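Local coordinates for secreted in xylem 3 (PDB 5OD4), which acts as a fungal effector of Fusarium oxysporum, secreted in the xylem of its plant host, and is thought to suppress plant immunity, at residues 39-42 and 47-50; 49-54 and 60-65. All blocks are in the same frame, centred on the assembly; numbering follows the deposited sequence.

Interaction 1: 39-42 and 47-50; sequences ERAG and NHRI. With EDO (1,2-ethanediol), chain C.
Glu-39 and His-48 form an antiparallel hydrogen-bonded pair, with Glu-39 N 2.9 Å from His-48 O and the return bond running from His-48 N to Glu-39 O; at the next, non-hydrogen-bonded pair the CA atoms of Arg-40 and Asn-47 come within 4.3 Å. Glu-39 O also accepts a second bond, from the imidazole, whose ND1 lies 3.1 Å from Glu-39 O. This one is bent, 138° at the hydrogen, and the donor stands above the carbonyl plane. With chi1 at 76°, the ring of His-48 is carried over its own backbone toward segment 39-42, where Ala-41 CB packs 3.7 Å from His-48 ND1 and the carbonyl of Arg-40 faces the ring edge. The two strands make a short beta hairpin at the border of one sheet of the beta-sandwich; just past the short strand 39-40 the chain makes an inverse gamma turn centred on Ala-41. Toward the other sheet, Ala-41 and the His-48 ring both meet Phe-17. Asn-47 reaches across with its amide oxygen, OD1 lying 3.3 Å from Arg-40 CA. A 1,2-ethanediol, probably from the crystallisation liquor, lies over one face of the His-48 ring and takes a bond from Ile-50 N.

Interaction 2: 49-54 and 60-65; sequences RIYERS and RTVIDV. With EDO (1,2-ethanediol), chain E; EDO (1,2-ethanediol), chain C.
Arg-60 opens the pairing of strand 60-65 with strand 49-53 by exchanging two backbone bonds with Arg-53, the shorter from Arg-60 N to Arg-53 O at 2.8 Å. Its CB packs on CG of Arg-53, but its guanidinium turns away to Asp-114 and Ser-112 of the next strand; a water joins Arg-60 NE to Arg-53 NH2. Thr-61, on the opposite face, shares a water with Glu-52, its OG1 and Glu-52 OE2 each 2.7 Å from that water's oxygen; the carboxylate is also salt-bridged to Arg-30. Val-62 fills the middle of the Arg-53 and Tyr-51 side. Its CB sits over the Tyr-51 ring, 3.8 Å from the centroid in a CH-pi contact, while CG2 lies over the centre of the flat Arg-53 guanidinium, 3.7 Å from Arg-53 CZ. The segments form an antiparallel beta hairpin inside one sheet of the beta-sandwich, their axes at 149°. Ile-63 points to the other face, its CG1 4.1 Å from CG1 of Ile-50, and both side chains reach Phe-21 of the facing sheet. Asp-64 gathers the polar groups at the far end. Arg-49 makes a side-on salt bridge to it, NE and NH2 both donating to OD2, with NE 2.8 Å from Asp-64 OD2 on the anti lone pair; Tyr-51 OH is the third donor, 2.7 Å from Asp-64 OD2 on the syn side. The extended chain of Arg-49 lays its guanidinium edge against this oxygen, and chi1 of 63° swings the Tyr-51 ring across the strands to bring in the hydroxyl. Asp-64 OD1 is held by Thr-110 and by a water bound to Arg-53 NH1, so the buried carboxylate is well supplied with donors, which would tend to keep it ionised.

In the fold
Strand 47-53 belongs to both contacts: interaction 1 pairs its beginning with the edge strand 39-40, and interaction 2 pairs its later part with 60-66. The two hairpins share that strand, and 39-40, 47-53 and 60-66 lie side by side in one antiparallel sheet. Their centres are about 12 Å apart. The contacts share Arg-49 and Ile-50, and meet where His-48 CB lies 3.6 Å from Asp-64 O and Asn-47 O lies 3.7 Å from Val-65 CG1. Arg-49 ties interaction 2 to the loop before strand 39-40 through a salt bridge with Asp-35. The 1,2-ethanediol of interaction 1 also touches Arg-49 and Ile-50 in interaction 2, where a second one accepts a bond from Glu-52 N.

Interaction 1: 39-42 and 47-50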
# COMPACT_ATOMS: atom_id res chain seq x y z
N GLU A 39 10.09 3.57 -5.13
CA GLU A 39 10.64 2.39 -5.77
C GLU A 39 9.65 1.88 -6.78
O GLU A 39 8.45 2.05 -6.62
CB GLU A 39 10.96 1.32 -4.73
CG GLU A 39 12.03 1.79 -3.77
CD GLU A 39 12.74 0.73 -3.02
OE1 GLU A 39 12.30 -0.44 -3.06
OE2 GLU A 39 13.75 1.10 -2.34
N ARG A 40 10.11 1.19 -7.81
CA ARG A 40 9.15 0.64 -8.83
C ARG A 40 8.35 -0.43 -8.15
O ARG A 40 8.85 -1.26 -7.39
CB ARG A 40 9.84 0.05 -10.10
CG ARG A 40 8.97 -0.51 -11.21
CD ARG A 40 9.83 -1.18 -12.29
NE ARG A 40 11.07 -1.79 -11.77
CZ ARG A 40 11.32 -3.10 -11.71
NH1 ARG A 40 10.41 -4.00 -12.11
NH2 ARG A 40 12.48 -3.53 -11.23
N ALA A 41 7.06 -0.36 -8.44
CA ALA A 41 6.12 -1.33 -7.92
C ALA A 41 6.09 -2.47 -8.89
O ALA A 41 5.12 -2.61 -9.65
CB ALA A 41 4.76 -0.68 -7.68
N GLY A 42 7.14 -3.31 -8.90
CA GLY A 42 7.21 -4.48 -9.76
C GLY A 42 6.90 -4.13 -11.19
O GLY A 42 7.41 -3.14 -11.78
N ASN A 47 5.15 3.57 -9.43
CA ASN A 47 6.07 3.59 -8.31
C ASN A 47 5.31 3.64 -6.99
O ASN A 47 4.14 4.04 -6.94
CB ASN A 47 7.01 4.77 -8.41
CG ASN A 47 7.92 4.71 -9.62
OD1 ASN A 47 8.33 3.63 -10.02
ND2 ASN A 47 8.29 5.87 -10.13
N HIS A 48 5.99 3.26 -5.90
CA HIS A 48 5.37 3.27 -4.59
C HIS A 48 6.40 3.58 -3.53
O HIS A 48 7.61 3.39 -3.72
CB HIS A 48 4.68 1.93 -4.27
CG HIS A 48 5.62 0.82 -3.90
ND1 HIS A 48 6.64 0.37 -4.70
CD2 HIS A 48 5.69 0.10 -2.76
CE1 HIS A 48 7.29 -0.59 -4.05
NE2 HIS A 48 6.72 -0.79 -2.88
N ARG A 49 5.93 4.01 -2.36
CA ARG A 49 6.78 4.08 -1.19
C ARG A 49 5.95 3.78 0.04
O ARG A 49 4.78 4.14 0.11
CB ARG A 49 7.51 5.42 -1.07
CG ARG A 49 6.61 6.63 -1.12
CD ARG A 49 7.43 7.90 -1.00
NE ARG A 49 6.56 9.06 -0.94
CZ ARG A 49 6.98 10.30 -0.98
NH1 ARG A 49 8.27 10.59 -1.10
NH2 ARG A 49 6.09 11.27 -0.92
N ILE A 50 6.59 3.13 1.01
CA ILE A 50 5.99 2.72 2.27
C ILE A 50 6.90 3.26 3.35
O ILE A 50 8.09 2.95 3.36
CB ILE A 50 5.89 1.18 2.36
CG1 ILE A 50 5.09 0.59 1.19
CG2 ILE A 50 5.29 0.80 3.70
CD1 ILE A 50 5.21 -0.91 1.04
C1 EDO C . 9.36 1.32 -0.97
O1 EDO C . 9.20 2.16 0.24
C2 EDO C . 10.24 0.09 -0.84
O2 EDO C . 9.75 -0.68 0.24

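Interaction 2: 49-54 and 60-65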
# COMPACT_ATOMS: atom_id res chain seq x y z
N ARG A 49 5.93 4.01 -2.36
CA ARG A 49 6.78 4.08 -1.19
C ARG A 49 5.95 3.78 0.04
O ARG A 49 4.78 4.14 0.11
CB ARG A 49 7.51 5.42 -1.07
CG ARG A 49 6.61 6.63 -1.12
CD ARG A 49 7.43 7.90 -1.00
NE ARG A 49 6.56 9.06 -0.94
CZ ARG A 49 6.98 10.30 -0.98
NH1 ARG A 49 8.27 10.59 -1.10
NH2 ARG A 49 6.09 11.27 -0.92
N ILE A 50 6.59 3.13 1.01
CA ILE A 50 5.99 2.72 2.27
C ILE A 50 6.90 3.26 3.35
O ILE A 50 8.09 2.95 3.36
CB ILE A 50 5.89 1.18 2.36
CG1 ILE A 50 5.09 0.59 1.19
CG2 ILE A 50 5.29 0.80 3.70
CD1 ILE A 50 5.21 -0.91 1.04
N TYR A 51 6.37 4.11 4.22
CA TYR A 51 7.21 4.85 5.15
C TYR A 51 6.42 5.26 6.35
O TYR A 51 5.25 4.96 6.46
CB TYR A 51 7.87 6.04 4.45
CG TYR A 51 6.92 7.07 3.92
CD1 TYR A 51 6.24 6.89 2.71
CD2 TYR A 51 6.72 8.26 4.58
CE1 TYR A 51 5.40 7.85 2.20
CE2 TYR A 51 5.90 9.25 4.05
CZ TYR A 51 5.25 9.05 2.86
OH TYR A 51 4.46 10.05 2.34
N GLU A 52 7.09 5.93 7.29
CA GLU A 52 6.43 6.47 8.48
C GLU A 52 6.63 7.97 8.57
O GLU A 52 7.63 8.51 8.08
CB GLU A 52 6.94 5.78 9.74
CG GLU A 52 6.51 4.29 9.73
CD GLU A 52 7.35 3.37 10.60
OE1 GLU A 52 8.54 3.69 10.83
OE2 GLU A 52 6.79 2.38 11.14
N ARG A 53 5.67 8.64 9.20
CA ARG A 53 5.75 10.05 9.48
C ARG A 53 5.26 10.32 10.87
O ARG A 53 4.45 9.61 11.43
CB ARG A 53 4.97 10.87 8.46
CG ARG A 53 3.48 10.76 8.43
CD ARG A 53 2.82 11.95 7.72
NE ARG A 53 3.06 11.94 6.28
CZ ARG A 53 2.14 11.75 5.31
NH1 ARG A 53 2.51 11.76 4.04
NH2 ARG A 53 0.85 11.53 5.58
N SER A 54 5.75 11.40 11.45
CA SER A 54 5.32 11.79 12.78
C SER A 54 3.92 12.43 12.78
O SER A 54 3.58 13.12 11.83
CB SER A 54 6.30 12.78 13.37
OG SER A 54 7.55 12.21 13.58
N ARG A 60 2.64 7.60 12.07
CA ARG A 60 1.72 7.15 11.04
C ARG A 60 2.45 6.34 10.02
O ARG A 60 3.56 6.75 9.59
CB ARG A 60 1.14 8.36 10.34
CG ARG A 60 0.27 9.27 11.15
CD ARG A 60 -1.12 8.77 11.38
NE ARG A 60 -1.96 8.80 10.18
CZ ARG A 60 -3.26 8.45 10.19
NH1 ARG A 60 -3.82 8.04 11.32
NH2 ARG A 60 -4.00 8.49 9.10
N THR A 61 1.88 5.23 9.60
CA THR A 61 2.37 4.48 8.43
C THR A 61 1.68 5.09 7.20
O THR A 61 0.48 5.33 7.23
CB THR A 61 2.04 3.01 8.58
OG1 THR A 61 2.66 2.49 9.77
CG2 THR A 61 2.48 2.19 7.37
N VAL A 62 2.46 5.28 6.14
CA VAL A 62 1.99 5.91 4.90
C VAL A 62 2.40 5.07 3.71
O VAL A 62 3.55 4.61 3.64
CB VAL A 62 2.58 7.33 4.75
CG1 VAL A 62 1.95 8.03 3.56
CG2 VAL A 62 2.37 8.16 6.03
N ILE A 63 1.48 4.93 2.76
CA ILE A 63 1.79 4.36 1.46
C ILE A 63 1.39 5.38 0.40
O ILE A 63 0.24 5.80 0.38
CB ILE A 63 1.06 3.04 1.22
CG1 ILE A 63 1.42 2.04 2.31
CG2 ILE A 63 1.39 2.49 -0.19
CD1 ILE A 63 0.82 0.67 2.17
N ASP A 64 2.32 5.72 -0.48
CA ASP A 64 2.04 6.54 -1.67
C ASP A 64 2.26 5.70 -2.91
O ASP A 64 3.24 4.96 -3.00
CB ASP A 64 2.97 7.75 -1.74
CG ASP A 64 2.80 8.75 -0.64
OD1 ASP A 64 1.66 9.04 -0.22
OD2 ASP A 64 3.86 9.34 -0.22
N VAL A 65 1.38 5.90 -3.93
CA VAL A 65 1.51 5.22 -5.23
C VAL A 65 1.37 6.29 -6.29
O VAL A 65 0.42 7.07 -6.27
CB VAL A 65 0.42 4.15 -5.37
CG1 VAL A 65 0.50 3.52 -6.77
CG2 VAL A 65 0.54 3.10 -4.29
C1 EDO E . 11.00 7.87 6.30
O1 EDO E . 10.15 8.79 7.04
C2 EDO E . 11.22 6.54 7.04
O2 EDO E . 10.00 5.79 7.13
C1 EDO C . 9.36 1.32 -0.97
O1 EDO C . 9.20 2.16 0.24
C2 EDO C . 10.24 0.09 -0.84
O2 EDO C . 9.75 -0.68 0.24
O HOH W 1 5.03 1.14 9.55
O HOH W 2 1.64 11.38 1.21
O HOH W 3 -0.82 10.68 8.00